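Local coordinates for protein probable manganase-dependent inorganic pyrophosphatase (Clostridium perfringens, PDB 3L2B) that probably hydrolyses inorganic pyrophosphate as a family II enzyme, with a regulatory region of CBS and DRTGG domains that binds the activator diadenosine tetraphosphate, at residues L143-G149 with T166-H172; V208-S213 with S232-F236; L114-E120 with E135-V141. One frame throughout, in Å; residues are numbered along the deposited sequence.

Overall arrangement
Interactions 3 and 1 belong to the DRTGG domain, interaction 2 to the second CBS sequence. Along the chain interaction 3 closes first, interaction 1 follows, and interaction 2 comes last. The first two are neighbours, with centres about 16 Å apart: helix 130-138 leads into strand 143-146 of interaction 1, and Leu136 and Ile137 of the helix pack on Leu144 of the strand. Interaction 2 lies on the opposite side of the chain's centre, its centre about 47 Å from that of interaction 1 and about 53 Å from that of interaction 3. The nucleotide is bound at this CBS end, about 7 Å from the Arg235 side chain. The contacts thus fall in two modules of one regulatory region.

Interaction 1: L143-G149 with T166-H172; sequences LLIVTGG and TVITTPH
Ile145 and Ile168 lie side by side and point the same way on neighbouring parallel strands, the two strands of a right-handed beta-alpha-beta crossover whose helix is 154-163. CG2 of Ile145 rests 4.0 Å from CG1 of Ile168. Ile168 holds CG1 between its backbone N and carbonyl carbon (chi1 70°), which sends CD1 along the flank of Ile145 and leaves CG2 for CD1 of Leu143, while helix 79-85 closes over this face with Ile82 and Leu83. Leu143 slants across Thr166, its CD1 3.6 Å from CG2 of the threonine, whose hydroxyl turns instead to the backbone N of Asn94.

The other face carries Leu144, Val146, Val167 and Thr169. CD2 of Leu144 meets CG1 of Val167 at 4.2 Å, and helix 130-138 packs on Leu144 and Val146. Next to Val146 CB stands the hydroxyl of Thr169, which is hydrogen-bonded to the side chain of Gln91. Beneath these side chains the strands are laced by nearly straight bonds: Leu144 N to Thr166 O, Ile168 N to Leu144 O (2.8 Å), Val146 N to Ile168 O and Thr170 N to Val146 O.

Beyond the strands the pairing continues through two glycines with positive phi. Gly149 N gives a more bent bond to Thr170 O. Thr170 places OG1 anti to its own N (chi1 174°), where the hydroxyl accepts from His172 N in an ST turn and also bonds to Leu86 O. The carbonyl of that histidine receives Gly148 N at 3.1 Å, the donor standing above the carbonyl plane.

Interaction 2: V208-S213 with S232-F236; sequences VKVTMS and SIARF
Met212 reaches from helix 205-215 into the bend where strand 229-234 gives way to Arg235 and Phe236. Its CB lies at the edge of the Arg235 guanidinium, in its plane, 3.9 Å from NH1. With CG anti to the carbonyl carbon (chi1 -79°) and the chain extended beyond it, the thioether is carried straight out from the helix toward the strand end. SD then sits over one face of the Phe236 ring, 4.1 Å from its centroid and 18° off the normal, a Met-aromatic contact displaced toward the ring's rim. The same sulfur lies 3.6 Å from Arg235 CA. At the tip, CE touches Ala234 O at 3.5 Å and meets CG2 of Ile233 at 4.2 Å, so the methyl ends against both the backbone and the inward-facing side chain of the strand.

The ring that takes the sulfur on its face has Lys209 at its edge: CG of the lysine comes 3.8 Å from Phe236 CD2, and the two side chains cross at about a right angle. Val208 CG1 approaches CE2 one helical turn back from Met212. Arg235, extended at first and bent at chi3, brings NH1 within 2.7 Å of Met212 O, although the angle is too poor for a hydrogen bond.

Tyr220 of strand 219-223 also touches Met212, and it belongs to the diadenosine tetraphosphate pocket, as do its neighbours Ser218 and Asn219. The contact thus joins a helix to the end of strand 229-234, which pairs with strand 219-223 in a mixed sheet, in the alpha/beta packing of a CBS motif beside the nucleotide site.

Interaction 3: L114-E120 with E135-V141; sequences LKEFISE and ELIELKV
Ile118 and Leu139 carry much of the apolar contact between the two segments. Ile118 divides its branches: CD1 presses on CD2 of Leu136 at 3.5 Å, while CG2, anti to the backbone N (chi1 -63° for CG1), meets CG1 of Val141 at 3.6 Å. Both pairs cross at a slant. Leu139 comes from the end of the helix and lays CD1 against the backbone of Lys115, 3.7 Å from its CA, and also near CB of Leu114; its CD2 faces CB of Lys115. Leu114 in turn slides past Glu135 in the opposite direction, its CD1 3.8 Å from the glutamate CG, and also touches CD2 of Leu136.

Backbone bonds shape both partners. Leu114 O accepts from the N atoms of Phe117 and Ile118, turning the chain before it runs on to strand 123-126. Helix 130-138 closes in a Schellman motif, with Lys140 at positive phi, and leads into strand 143-146, the next parallel strand of the DRTGG domain's mixed sheet. The contact therefore sets the loop ahead of strand 123-126 against the C-terminal end of the helix that follows that strand.

Polar contacts are looser and lie at the margin. Lys115 NZ and Glu135 OE2 form a long salt bridge of 3.9 Å; the lysine, bent back at chi3 and chi4, also donates to Glu112 O. Glu120 CA directs C-H...O contacts at Leu139 O (3.3 Å) and Lys140 O. Its carboxylate meets the aliphatic part of Lys140, OE1 lying 3.6 Å from CD, while NZ stays 5.5 Å from that oxygen.

Interaction 1: L143-G149 with T166-H172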
ATOM      1  N   LEU A 143       5.456  13.771  17.697  1.00 42.11           N
ATOM      2  CA  LEU A 143       5.010  12.410  18.054  1.00 40.88           C
ATOM      3  C   LEU A 143       6.154  11.442  18.125  1.00 40.53           C
ATOM      4  O   LEU A 143       6.886  11.245  17.146  1.00 39.95           O
ATOM      5  CB  LEU A 143       3.952  11.887  17.094  1.00 39.29           C
ATOM      6  CG  LEU A 143       3.401  10.476  17.333  1.00 39.68           C
ATOM      7  CD1 LEU A 143       2.814  10.353  18.748  1.00 39.97           C
ATOM      8  CD2 LEU A 143       2.362  10.109  16.268  1.00 35.49           C
ATOM      9  N   LEU A 144       6.276  10.837  19.302  1.00 40.74           N
ATOM     10  CA  LEU A 144       7.210   9.750  19.549  1.00 40.73           C
ATOM     11  C   LEU A 144       6.483   8.411  19.532  1.00 40.94           C
ATOM     12  O   LEU A 144       5.594   8.169  20.330  1.00 41.05           O
ATOM     13  CB  LEU A 144       7.926   9.964  20.873  1.00 41.72           C
ATOM     14  CG  LEU A 144       9.004   8.943  21.267  1.00 42.75           C
ATOM     15  CD1 LEU A 144      10.039   8.798  20.183  1.00 42.20           C
ATOM     16  CD2 LEU A 144       9.649   9.370  22.583  1.00 42.26           C
ATOM     17  N   ILE A 145       6.854   7.568  18.565  1.00 40.96           N
ATOM     18  CA  ILE A 145       6.347   6.205  18.474  1.00 41.29           C
ATOM     19  C   ILE A 145       7.448   5.228  18.897  1.00 42.20           C
ATOM     20  O   ILE A 145       8.443   5.061  18.206  1.00 41.68           O
ATOM     21  CB  ILE A 145       5.851   5.871  17.058  1.00 40.33           C
ATOM     22  CG1 ILE A 145       4.982   6.995  16.502  1.00 39.37           C
ATOM     23  CG2 ILE A 145       5.027   4.611  17.048  1.00 40.66           C
ATOM     24  CD1 ILE A 145       4.311   6.666  15.162  1.00 34.54           C
ATOM     25  N   VAL A 146       7.250   4.591  20.045  1.00 44.04           N
ATOM     26  CA  VAL A 146       8.190   3.587  20.544  1.00 45.50           C
ATOM     27  C   VAL A 146       7.760   2.216  20.059  1.00 46.75           C
ATOM     28  O   VAL A 146       6.588   1.832  20.203  1.00 47.86           O
ATOM     29  CB  VAL A 146       8.334   3.612  22.073  1.00 46.82           C
ATOM     30  CG1 VAL A 146       9.362   2.551  22.542  1.00 47.55           C
ATOM     31  CG2 VAL A 146       8.739   5.023  22.558  1.00 46.55           C
ATOM     32  N   THR A 147       8.711   1.507  19.442  1.00 47.45           N
ATOM     33  CA  THR A 147       8.466   0.185  18.842  1.00 49.52           C
ATOM     34  C   THR A 147       8.683  -0.925  19.860  1.00 51.52           C
ATOM     35  O   THR A 147       9.126  -0.690  20.979  1.00 52.39           O
ATOM     36  CB  THR A 147       9.427  -0.123  17.623  1.00 49.06           C
ATOM     37  OG1 THR A 147      10.786  -0.149  18.056  1.00 51.24           O
ATOM     38  CG2 THR A 147       9.326   0.904  16.538  1.00 47.65           C
ATOM     39  N   GLY A 148       8.377  -2.138  19.437  1.00 53.15           N
ATOM     40  CA  GLY A 148       8.718  -3.345  20.184  1.00 55.38           C
ATOM     41  C   GLY A 148       7.826  -3.670  21.362  1.00 57.47           C
ATOM     42  O   GLY A 148       8.048  -4.672  22.048  1.00 59.15           O
ATOM     43  N   GLY A 149       6.815  -2.832  21.597  1.00 57.77           N
ATOM     44  CA  GLY A 149       5.907  -3.003  22.740  1.00 59.32           C
ATOM     45  C   GLY A 149       6.575  -2.535  24.026  1.00 60.67           C
ATOM     46  O   GLY A 149       6.069  -2.745  25.119  1.00 62.64           O
ATOM     47  N   THR A 166       3.553  14.263  22.522  1.00 45.54           N
ATOM     48  CA  THR A 166       2.745  13.043  22.470  1.00 44.70           C
ATOM     49  C   THR A 166       3.637  11.821  22.271  1.00 44.45           C
ATOM     50  O   THR A 166       4.547  11.814  21.428  1.00 43.29           O
ATOM     51  CB  THR A 166       1.737  13.087  21.350  1.00 44.24           C
ATOM     52  OG1 THR A 166       0.935  14.257  21.499  1.00 43.71           O
ATOM     53  CG2 THR A 166       0.835  11.825  21.360  1.00 43.40           C
ATOM     54  N   VAL A 167       3.389  10.809  23.091  1.00 45.13           N
ATOM     55  CA  VAL A 167       4.164   9.586  23.067  1.00 44.53           C
ATOM     56  C   VAL A 167       3.246   8.379  23.040  1.00 45.17           C
ATOM     57  O   VAL A 167       2.307   8.301  23.803  1.00 46.50           O
ATOM     58  CB  VAL A 167       5.018   9.461  24.305  1.00 45.67           C
ATOM     59  CG1 VAL A 167       5.910   8.241  24.190  1.00 44.71           C
ATOM     60  CG2 VAL A 167       5.811  10.730  24.525  1.00 44.33           C
ATOM     61  N   ILE A 168       3.534   7.441  22.152  1.00 44.12           N
ATOM     62  CA  ILE A 168       2.797   6.209  22.095  1.00 44.26           C
ATOM     63  C   ILE A 168       3.724   5.025  21.899  1.00 44.34           C
ATOM     64  O   ILE A 168       4.904   5.171  21.582  1.00 43.57           O
ATOM     65  CB  ILE A 168       1.755   6.232  20.975  1.00 44.32           C
ATOM     66  CG1 ILE A 168       2.441   6.185  19.594  1.00 42.26           C
ATOM     67  CG2 ILE A 168       0.862   7.474  21.112  1.00 44.08           C
ATOM     68  CD1 ILE A 168       1.462   6.213  18.407  1.00 41.17           C
ATOM     69  N   THR A 169       3.156   3.847  22.106  1.00 45.12           N
ATOM     70  CA  THR A 169       3.897   2.601  22.020  1.00 45.33           C
ATOM     71  C   THR A 169       3.139   1.571  21.214  1.00 44.80           C
ATOM     72  O   THR A 169       1.973   1.288  21.476  1.00 46.01           O
ATOM     73  CB  THR A 169       4.155   2.006  23.418  1.00 47.05           C
ATOM     74  OG1 THR A 169       5.041   2.870  24.141  1.00 49.34           O
ATOM     75  CG2 THR A 169       4.807   0.614  23.289  1.00 47.44           C
ATOM     76  N   THR A 170       3.821   1.004  20.229  1.00 43.56           N
ATOM     77  CA  THR A 170       3.232  -0.053  19.418  1.00 43.43           C
ATOM     78  C   THR A 170       3.960  -1.373  19.632  1.00 44.41           C
ATOM     79  O   THR A 170       5.129  -1.378  19.968  1.00 44.72           O
ATOM     80  CB  THR A 170       3.310   0.287  17.915  1.00 42.17           C
ATOM     81  OG1 THR A 170       2.845  -0.842  17.156  1.00 42.21           O
ATOM     82  CG2 THR A 170       4.743   0.599  17.503  1.00 40.17           C
ATOM     83  N   PRO A 171       3.292  -2.508  19.382  1.00 45.98           N
ATOM     84  CA  PRO A 171       4.061  -3.762  19.519  1.00 47.18           C
ATOM     85  C   PRO A 171       5.002  -4.027  18.331  1.00 46.53           C
ATOM     86  O   PRO A 171       5.912  -4.837  18.395  1.00 47.76           O
ATOM     87  CB  PRO A 171       2.966  -4.831  19.603  1.00 48.32           C
ATOM     88  CG  PRO A 171       1.749  -4.209  19.069  1.00 47.68           C
ATOM     89  CD  PRO A 171       1.840  -2.750  19.324  1.00 46.27           C
ATOM     90  N   HIS A 172       4.815  -3.267  17.272  1.00 45.36           N
ATOM     91  CA  HIS A 172       5.443  -3.577  15.993  1.00 43.28           C
ATOM     92  C   HIS A 172       6.854  -3.090  15.970  1.00 43.15           C
ATOM     93  O   HIS A 172       7.180  -2.091  16.598  1.00 42.61           O
ATOM     94  CB  HIS A 172       4.649  -2.910  14.880  1.00 42.28           C
ATOM     95  CG  HIS A 172       3.266  -3.434  14.751  1.00 39.96           C
ATOM     96  ND1 HIS A 172       3.002  -4.779  14.653  1.00 41.25           N
ATOM     97  CD2 HIS A 172       2.071  -2.807  14.692  1.00 38.14           C
ATOM     98  CE1 HIS A 172       1.701  -4.959  14.515  1.00 40.85           C
ATOM     99  NE2 HIS A 172       1.111  -3.779  14.544  1.00 38.03           N
TER

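Interaction 2: V208-S213 with S232-F236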
ATOM      1  N   VAL A 208     -30.553   8.668 -16.345  1.00 70.28           N
ATOM      2  CA  VAL A 208     -29.436   8.025 -15.640  1.00 69.73           C
ATOM      3  C   VAL A 208     -28.785   6.966 -16.541  1.00 70.73           C
ATOM      4  O   VAL A 208     -27.611   6.664 -16.379  1.00 70.24           O
ATOM      5  CB  VAL A 208     -29.880   7.414 -14.266  1.00 68.64           C
ATOM      6  CG1 VAL A 208     -28.841   6.460 -13.713  1.00 67.98           C
ATOM      7  CG2 VAL A 208     -30.150   8.515 -13.255  1.00 67.79           C
ATOM      8  N   LYS A 209     -29.543   6.421 -17.498  1.00 72.15           N
ATOM      9  CA  LYS A 209     -28.984   5.474 -18.493  1.00 73.65           C
ATOM     10  C   LYS A 209     -27.940   6.165 -19.385  1.00 75.21           C
ATOM     11  O   LYS A 209     -26.937   5.555 -19.781  1.00 75.63           O
ATOM     12  CB  LYS A 209     -30.066   4.825 -19.382  1.00 74.45           C
ATOM     13  CG  LYS A 209     -30.991   3.818 -18.676  1.00 74.67           C
ATOM     14  CD  LYS A 209     -31.488   2.728 -19.635  1.00 76.09           C
ATOM     15  CE  LYS A 209     -32.758   2.034 -19.118  1.00 76.12           C
ATOM     16  NZ  LYS A 209     -33.047   0.756 -19.847  1.00 76.83           N
ATOM     17  N   VAL A 210     -28.183   7.442 -19.683  1.00 76.26           N
ATOM     18  CA  VAL A 210     -27.273   8.247 -20.510  1.00 77.95           C
ATOM     19  C   VAL A 210     -25.993   8.494 -19.710  1.00 77.86           C
ATOM     20  O   VAL A 210     -24.886   8.112 -20.115  1.00 78.85           O
ATOM     21  CB  VAL A 210     -27.916   9.614 -20.930  1.00 78.80           C
ATOM     22  CG1 VAL A 210     -26.910  10.490 -21.680  1.00 80.56           C
ATOM     23  CG2 VAL A 210     -29.169   9.391 -21.781  1.00 79.15           C
ATOM     24  N   THR A 211     -26.184   9.110 -18.547  1.00 76.78           N
ATOM     25  CA  THR A 211     -25.093   9.420 -17.601  1.00 75.88           C
ATOM     26  C   THR A 211     -24.164   8.230 -17.380  1.00 75.15           C
ATOM     27  O   THR A 211     -22.946   8.384 -17.292  1.00 75.21           O
ATOM     28  CB  THR A 211     -25.643   9.867 -16.215  1.00 74.74           C
ATOM     29  OG1 THR A 211     -26.703  10.816 -16.393  1.00 75.15           O
ATOM     30  CG2 THR A 211     -24.545  10.488 -15.385  1.00 74.36           C
ATOM     31  N   MET A 212     -24.764   7.049 -17.289  1.00 74.43           N
ATOM     32  CA  MET A 212     -24.021   5.798 -17.084  1.00 74.32           C
ATOM     33  C   MET A 212     -23.221   5.388 -18.321  1.00 75.71           C
ATOM     34  O   MET A 212     -22.181   4.728 -18.211  1.00 76.13           O
ATOM     35  CB  MET A 212     -24.948   4.644 -16.676  1.00 73.90           C
ATOM     36  CG  MET A 212     -25.354   4.664 -15.222  1.00 72.68           C
ATOM     37  SD  MET A 212     -26.307   3.202 -14.802  1.00 73.60           S
ATOM     38  CE  MET A 212     -26.333   3.311 -13.012  1.00 72.16           C
ATOM     39  N   SER A 213     -23.717   5.767 -19.495  1.00 76.64           N
ATOM     40  CA  SER A 213     -23.024   5.470 -20.757  1.00 78.23           C
ATOM     41  C   SER A 213     -21.880   6.451 -21.008  1.00 78.59           C
ATOM     42  O   SER A 213     -20.864   6.097 -21.611  1.00 80.02           O
ATOM     43  CB  SER A 213     -23.981   5.492 -21.941  1.00 79.28           C
ATOM     44  OG  SER A 213     -23.244   5.303 -23.133  1.00 82.09           O
ATOM     45  N   SER A 232     -26.543   2.928  -3.046  1.00 54.11           N
ATOM     46  CA  SER A 232     -25.758   2.772  -4.262  1.00 53.10           C
ATOM     47  C   SER A 232     -26.538   1.930  -5.254  1.00 52.86           C
ATOM     48  O   SER A 232     -27.263   0.996  -4.881  1.00 53.03           O
ATOM     49  CB  SER A 232     -24.417   2.138  -3.925  1.00 52.66           C
ATOM     50  OG  SER A 232     -23.745   1.692  -5.079  1.00 53.12           O
ATOM     51  N   ILE A 233     -26.429   2.307  -6.515  1.00 52.35           N
ATOM     52  CA  ILE A 233     -27.065   1.558  -7.598  1.00 52.52           C
ATOM     53  C   ILE A 233     -25.998   1.043  -8.585  1.00 52.83           C
ATOM     54  O   ILE A 233     -25.026   1.723  -8.865  1.00 51.04           O
ATOM     55  CB  ILE A 233     -28.167   2.412  -8.319  1.00 51.89           C
ATOM     56  CG1 ILE A 233     -28.908   1.556  -9.322  1.00 53.45           C
ATOM     57  CG2 ILE A 233     -27.595   3.605  -9.034  1.00 50.25           C
ATOM     58  CD1 ILE A 233     -30.332   2.054  -9.631  1.00 55.89           C
ATOM     59  N   ALA A 234     -26.208  -0.167  -9.087  1.00 54.70           N
ATOM     60  CA  ALA A 234     -25.324  -0.762 -10.106  1.00 56.70           C
ATOM     61  C   ALA A 234     -25.666  -0.279 -11.517  1.00 58.09           C
ATOM     62  O   ALA A 234     -26.817   0.027 -11.836  1.00 58.02           O
ATOM     63  CB  ALA A 234     -25.377  -2.296 -10.053  1.00 56.89           C
ATOM     64  N   ARG A 235     -24.636  -0.206 -12.342  1.00 60.00           N
ATOM     65  CA  ARG A 235     -24.780   0.130 -13.768  1.00 62.55           C
ATOM     66  C   ARG A 235     -25.662  -0.924 -14.391  1.00 63.84           C
ATOM     67  O   ARG A 235     -25.447  -2.107 -14.191  1.00 64.44           O
ATOM     68  CB  ARG A 235     -23.408   0.170 -14.454  1.00 63.36           C
ATOM     69  CG  ARG A 235     -23.406   0.556 -15.932  1.00 67.40           C
ATOM     70  CD  ARG A 235     -22.023   1.101 -16.380  1.00 70.35           C
ATOM     71  NE  ARG A 235     -21.636   0.641 -17.711  1.00 75.62           N
ATOM     72  CZ  ARG A 235     -22.069   1.162 -18.858  1.00 78.98           C
ATOM     73  NH1 ARG A 235     -22.917   2.181 -18.864  1.00 79.56           N
ATOM     74  NH2 ARG A 235     -21.658   0.650 -20.012  1.00 81.57           N
ATOM     75  N   PHE A 236     -26.677  -0.496 -15.120  1.00 65.42           N
ATOM     76  CA  PHE A 236     -27.693  -1.458 -15.608  1.00 67.46           C
ATOM     77  C   PHE A 236     -27.124  -2.409 -16.645  1.00 68.80           C
ATOM     78  O   PHE A 236     -27.676  -3.490 -16.836  1.00 70.70           O
ATOM     79  CB  PHE A 236     -28.920  -0.762 -16.195  1.00 67.71           C
ATOM     80  CG  PHE A 236     -29.450   0.329 -15.332  1.00 68.55           C
ATOM     81  CD1 PHE A 236     -29.651   0.122 -13.972  1.00 69.03           C
ATOM     82  CD2 PHE A 236     -29.728   1.577 -15.869  1.00 69.80           C
ATOM     83  CE1 PHE A 236     -30.120   1.135 -13.177  1.00 68.56           C
ATOM     84  CE2 PHE A 236     -30.196   2.598 -15.072  1.00 69.34           C
ATOM     85  CZ  PHE A 236     -30.393   2.381 -13.733  1.00 69.20           C
TER

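Interaction 3: L114-E120 with E135-V141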
ATOM      1  N   LEU A 114      20.923  12.374  15.853  1.00 54.25           N
ATOM      2  CA  LEU A 114      19.475  12.490  15.586  1.00 53.60           C
ATOM      3  C   LEU A 114      19.115  13.863  15.082  1.00 53.68           C
ATOM      4  O   LEU A 114      18.271  14.002  14.217  1.00 53.32           O
ATOM      5  CB  LEU A 114      18.640  12.175  16.829  1.00 53.08           C
ATOM      6  CG  LEU A 114      18.706  10.717  17.271  1.00 52.10           C
ATOM      7  CD1 LEU A 114      18.126  10.600  18.670  1.00 53.05           C
ATOM      8  CD2 LEU A 114      17.979   9.813  16.260  1.00 51.36           C
ATOM      9  N   LYS A 115      19.800  14.878  15.595  1.00 54.94           N
ATOM     10  CA  LYS A 115      19.460  16.280  15.269  1.00 56.01           C
ATOM     11  C   LYS A 115      19.626  16.697  13.801  1.00 56.84           C
ATOM     12  O   LYS A 115      19.126  17.746  13.389  1.00 57.48           O
ATOM     13  CB  LYS A 115      20.183  17.276  16.194  1.00 56.85           C
ATOM     14  CG  LYS A 115      21.687  17.155  16.277  1.00 56.94           C
ATOM     15  CD  LYS A 115      22.275  18.195  17.224  1.00 57.18           C
ATOM     16  CE  LYS A 115      22.127  17.794  18.690  1.00 56.55           C
ATOM     17  NZ  LYS A 115      22.991  16.627  19.064  1.00 55.49           N
ATOM     18  N   GLU A 116      20.294  15.876  13.003  1.00 57.37           N
ATOM     19  CA  GLU A 116      20.520  16.227  11.571  1.00 58.68           C
ATOM     20  C   GLU A 116      19.463  15.688  10.619  1.00 57.90           C
ATOM     21  O   GLU A 116      19.352  16.131   9.480  1.00 58.90           O
ATOM     22  CB  GLU A 116      21.900  15.785  11.102  1.00 59.83           C
ATOM     23  CG  GLU A 116      22.256  14.341  11.342  1.00 60.89           C
ATOM     24  CD  GLU A 116      23.740  14.098  11.180  1.00 65.79           C
ATOM     25  OE1 GLU A 116      24.435  13.851  12.207  1.00 66.77           O
ATOM     26  OE2 GLU A 116      24.207  14.187  10.014  1.00 68.37           O
ATOM     27  N   PHE A 117      18.689  14.728  11.096  1.00 56.27           N
ATOM     28  CA  PHE A 117      17.601  14.152  10.303  1.00 55.67           C
ATOM     29  C   PHE A 117      16.226  14.484  10.879  1.00 54.15           C
ATOM     30  O   PHE A 117      15.209  14.433  10.192  1.00 54.45           O
ATOM     31  CB  PHE A 117      17.765  12.623  10.221  1.00 55.58           C
ATOM     32  CG  PHE A 117      19.048  12.179   9.543  1.00 57.18           C
ATOM     33  CD1 PHE A 117      19.229  12.356   8.175  1.00 60.03           C
ATOM     34  CD2 PHE A 117      20.057  11.574  10.266  1.00 57.24           C
ATOM     35  CE1 PHE A 117      20.420  11.950   7.544  1.00 61.23           C
ATOM     36  CE2 PHE A 117      21.239  11.159   9.638  1.00 59.39           C
ATOM     37  CZ  PHE A 117      21.412  11.354   8.286  1.00 60.47           C
ATOM     38  N   ILE A 118      16.207  14.822  12.154  1.00 53.16           N
ATOM     39  CA  ILE A 118      14.966  14.930  12.890  1.00 51.86           C
ATOM     40  C   ILE A 118      14.811  16.333  13.431  1.00 51.93           C
ATOM     41  O   ILE A 118      15.721  16.915  13.987  1.00 52.48           O
ATOM     42  CB  ILE A 118      14.884  13.863  14.004  1.00 51.60           C
ATOM     43  CG1 ILE A 118      14.880  12.464  13.376  1.00 50.96           C
ATOM     44  CG2 ILE A 118      13.625  14.081  14.877  1.00 49.98           C
ATOM     45  CD1 ILE A 118      14.965  11.312  14.356  1.00 49.33           C
ATOM     46  N   SER A 119      13.612  16.838  13.269  1.00 51.23           N
ATOM     47  CA  SER A 119      13.340  18.257  13.355  1.00 51.74           C
ATOM     48  C   SER A 119      12.030  18.495  14.140  1.00 50.59           C
ATOM     49  O   SER A 119      11.089  17.679  14.082  1.00 47.96           O
ATOM     50  CB  SER A 119      13.206  18.750  11.910  1.00 52.43           C
ATOM     51  OG  SER A 119      13.453  20.118  11.796  1.00 57.15           O
ATOM     52  N   GLU A 120      11.978  19.599  14.881  1.00 50.35           N
ATOM     53  CA  GLU A 120      10.748  19.960  15.634  1.00 49.59           C
ATOM     54  C   GLU A 120       9.498  19.684  14.802  1.00 47.51           C
ATOM     55  O   GLU A 120       9.352  20.170  13.691  1.00 47.23           O
ATOM     56  CB  GLU A 120      10.776  21.436  16.129  1.00 51.26           C
ATOM     57  CG  GLU A 120       9.388  21.979  16.620  1.00 53.87           C
ATOM     58  CD  GLU A 120       9.469  23.141  17.616  1.00 57.71           C
ATOM     59  OE1 GLU A 120      10.574  23.625  17.913  1.00 59.57           O
ATOM     60  OE2 GLU A 120       8.410  23.564  18.122  1.00 61.32           O
ATOM     61  N   GLU A 135      16.390  12.320  23.589  1.00 51.21           N
ATOM     62  CA  GLU A 135      16.865  13.329  22.636  1.00 50.41           C
ATOM     63  C   GLU A 135      15.721  13.702  21.693  1.00 49.22           C
ATOM     64  O   GLU A 135      15.591  14.853  21.288  1.00 50.15           O
ATOM     65  CB  GLU A 135      18.089  12.823  21.865  1.00 50.76           C
ATOM     66  CG  GLU A 135      18.572  13.745  20.719  1.00 52.18           C
ATOM     67  CD  GLU A 135      19.099  15.130  21.174  1.00 55.41           C
ATOM     68  OE1 GLU A 135      19.300  15.345  22.405  1.00 56.66           O
ATOM     69  OE2 GLU A 135      19.321  15.998  20.274  1.00 55.87           O
ATOM     70  N   LEU A 136      14.868  12.730  21.380  1.00 47.27           N
ATOM     71  CA  LEU A 136      13.763  12.956  20.444  1.00 46.15           C
ATOM     72  C   LEU A 136      12.810  13.966  21.071  1.00 46.53           C
ATOM     73  O   LEU A 136      12.308  14.884  20.401  1.00 46.80           O
ATOM     74  CB  LEU A 136      13.048  11.635  20.063  1.00 45.01           C
ATOM     75  CG  LEU A 136      13.831  10.641  19.146  1.00 44.24           C
ATOM     76  CD1 LEU A 136      13.094   9.318  18.943  1.00 40.80           C
ATOM     77  CD2 LEU A 136      14.166  11.265  17.786  1.00 41.07           C
ATOM     78  N   ILE A 137      12.602  13.811  22.377  1.00 46.93           N
ATOM     79  CA  ILE A 137      11.732  14.691  23.131  1.00 47.57           C
ATOM     80  C   ILE A 137      12.332  16.095  23.184  1.00 49.58           C
ATOM     81  O   ILE A 137      11.625  17.070  22.971  1.00 49.94           O
ATOM     82  CB  ILE A 137      11.430  14.129  24.543  1.00 48.34           C
ATOM     83  CG1 ILE A 137      10.474  12.940  24.419  1.00 46.37           C
ATOM     84  CG2 ILE A 137      10.843  15.214  25.453  1.00 47.59           C
ATOM     85  CD1 ILE A 137      10.549  11.999  25.574  1.00 46.56           C
ATOM     86  N   GLU A 138      13.646  16.185  23.423  1.00 50.82           N
ATOM     87  CA  GLU A 138      14.362  17.482  23.430  1.00 52.81           C
ATOM     88  C   GLU A 138      14.289  18.179  22.071  1.00 52.75           C
ATOM     89  O   GLU A 138      14.338  19.404  21.986  1.00 54.18           O
ATOM     90  CB  GLU A 138      15.840  17.334  23.857  1.00 53.42           C
ATOM     91  CG  GLU A 138      16.719  18.532  23.480  1.00 58.00           C
ATOM     92  CD  GLU A 138      18.058  18.613  24.251  1.00 63.47           C
ATOM     93  OE1 GLU A 138      19.089  18.058  23.756  1.00 65.01           O
ATOM     94  OE2 GLU A 138      18.076  19.246  25.347  1.00 66.75           O
ATOM     95  N   LEU A 139      14.191  17.402  21.002  1.00 51.46           N
ATOM     96  CA  LEU A 139      14.128  17.980  19.654  1.00 51.47           C
ATOM     97  C   LEU A 139      12.695  18.391  19.320  1.00 51.99           C
ATOM     98  O   LEU A 139      12.396  18.836  18.213  1.00 52.70           O
ATOM     99  CB  LEU A 139      14.670  17.001  18.596  1.00 50.98           C
ATOM    100  CG  LEU A 139      16.193  16.907  18.457  1.00 50.90           C
ATOM    101  CD1 LEU A 139      16.596  15.689  17.588  1.00 50.71           C
ATOM    102  CD2 LEU A 139      16.731  18.181  17.863  1.00 50.66           C
ATOM    103  N   LYS A 140      11.812  18.223  20.299  1.00 51.89           N
ATOM    104  CA  LYS A 140      10.399  18.617  20.182  1.00 51.61           C
ATOM    105  C   LYS A 140       9.696  17.981  18.998  1.00 49.73           C
ATOM    106  O   LYS A 140       8.999  18.622  18.234  1.00 50.10           O
ATOM    107  CB  LYS A 140      10.265  20.137  20.156  1.00 53.32           C
ATOM    108  CG  LYS A 140      10.857  20.827  21.433  1.00 54.79           C
ATOM    109  CD  LYS A 140      10.889  22.334  21.265  1.00 57.82           C
ATOM    110  CE  LYS A 140      11.191  23.067  22.582  1.00 61.24           C
ATOM    111  NZ  LYS A 140      12.632  23.007  22.924  1.00 61.80           N
ATOM    112  N   VAL A 141       9.901  16.686  18.857  1.00 48.07           N
ATOM    113  CA  VAL A 141       9.095  15.904  17.926  1.00 46.23           C
ATOM    114  C   VAL A 141       7.622  16.059  18.350  1.00 46.49           C
ATOM    115  O   VAL A 141       7.311  16.221  19.530  1.00 46.75           O
ATOM    116  CB  VAL A 141       9.499  14.434  17.896  1.00 45.29           C
ATOM    117  CG1 VAL A 141      10.915  14.257  17.267  1.00 42.98           C
ATOM    118  CG2 VAL A 141       9.428  13.839  19.280  1.00 45.64           C
TER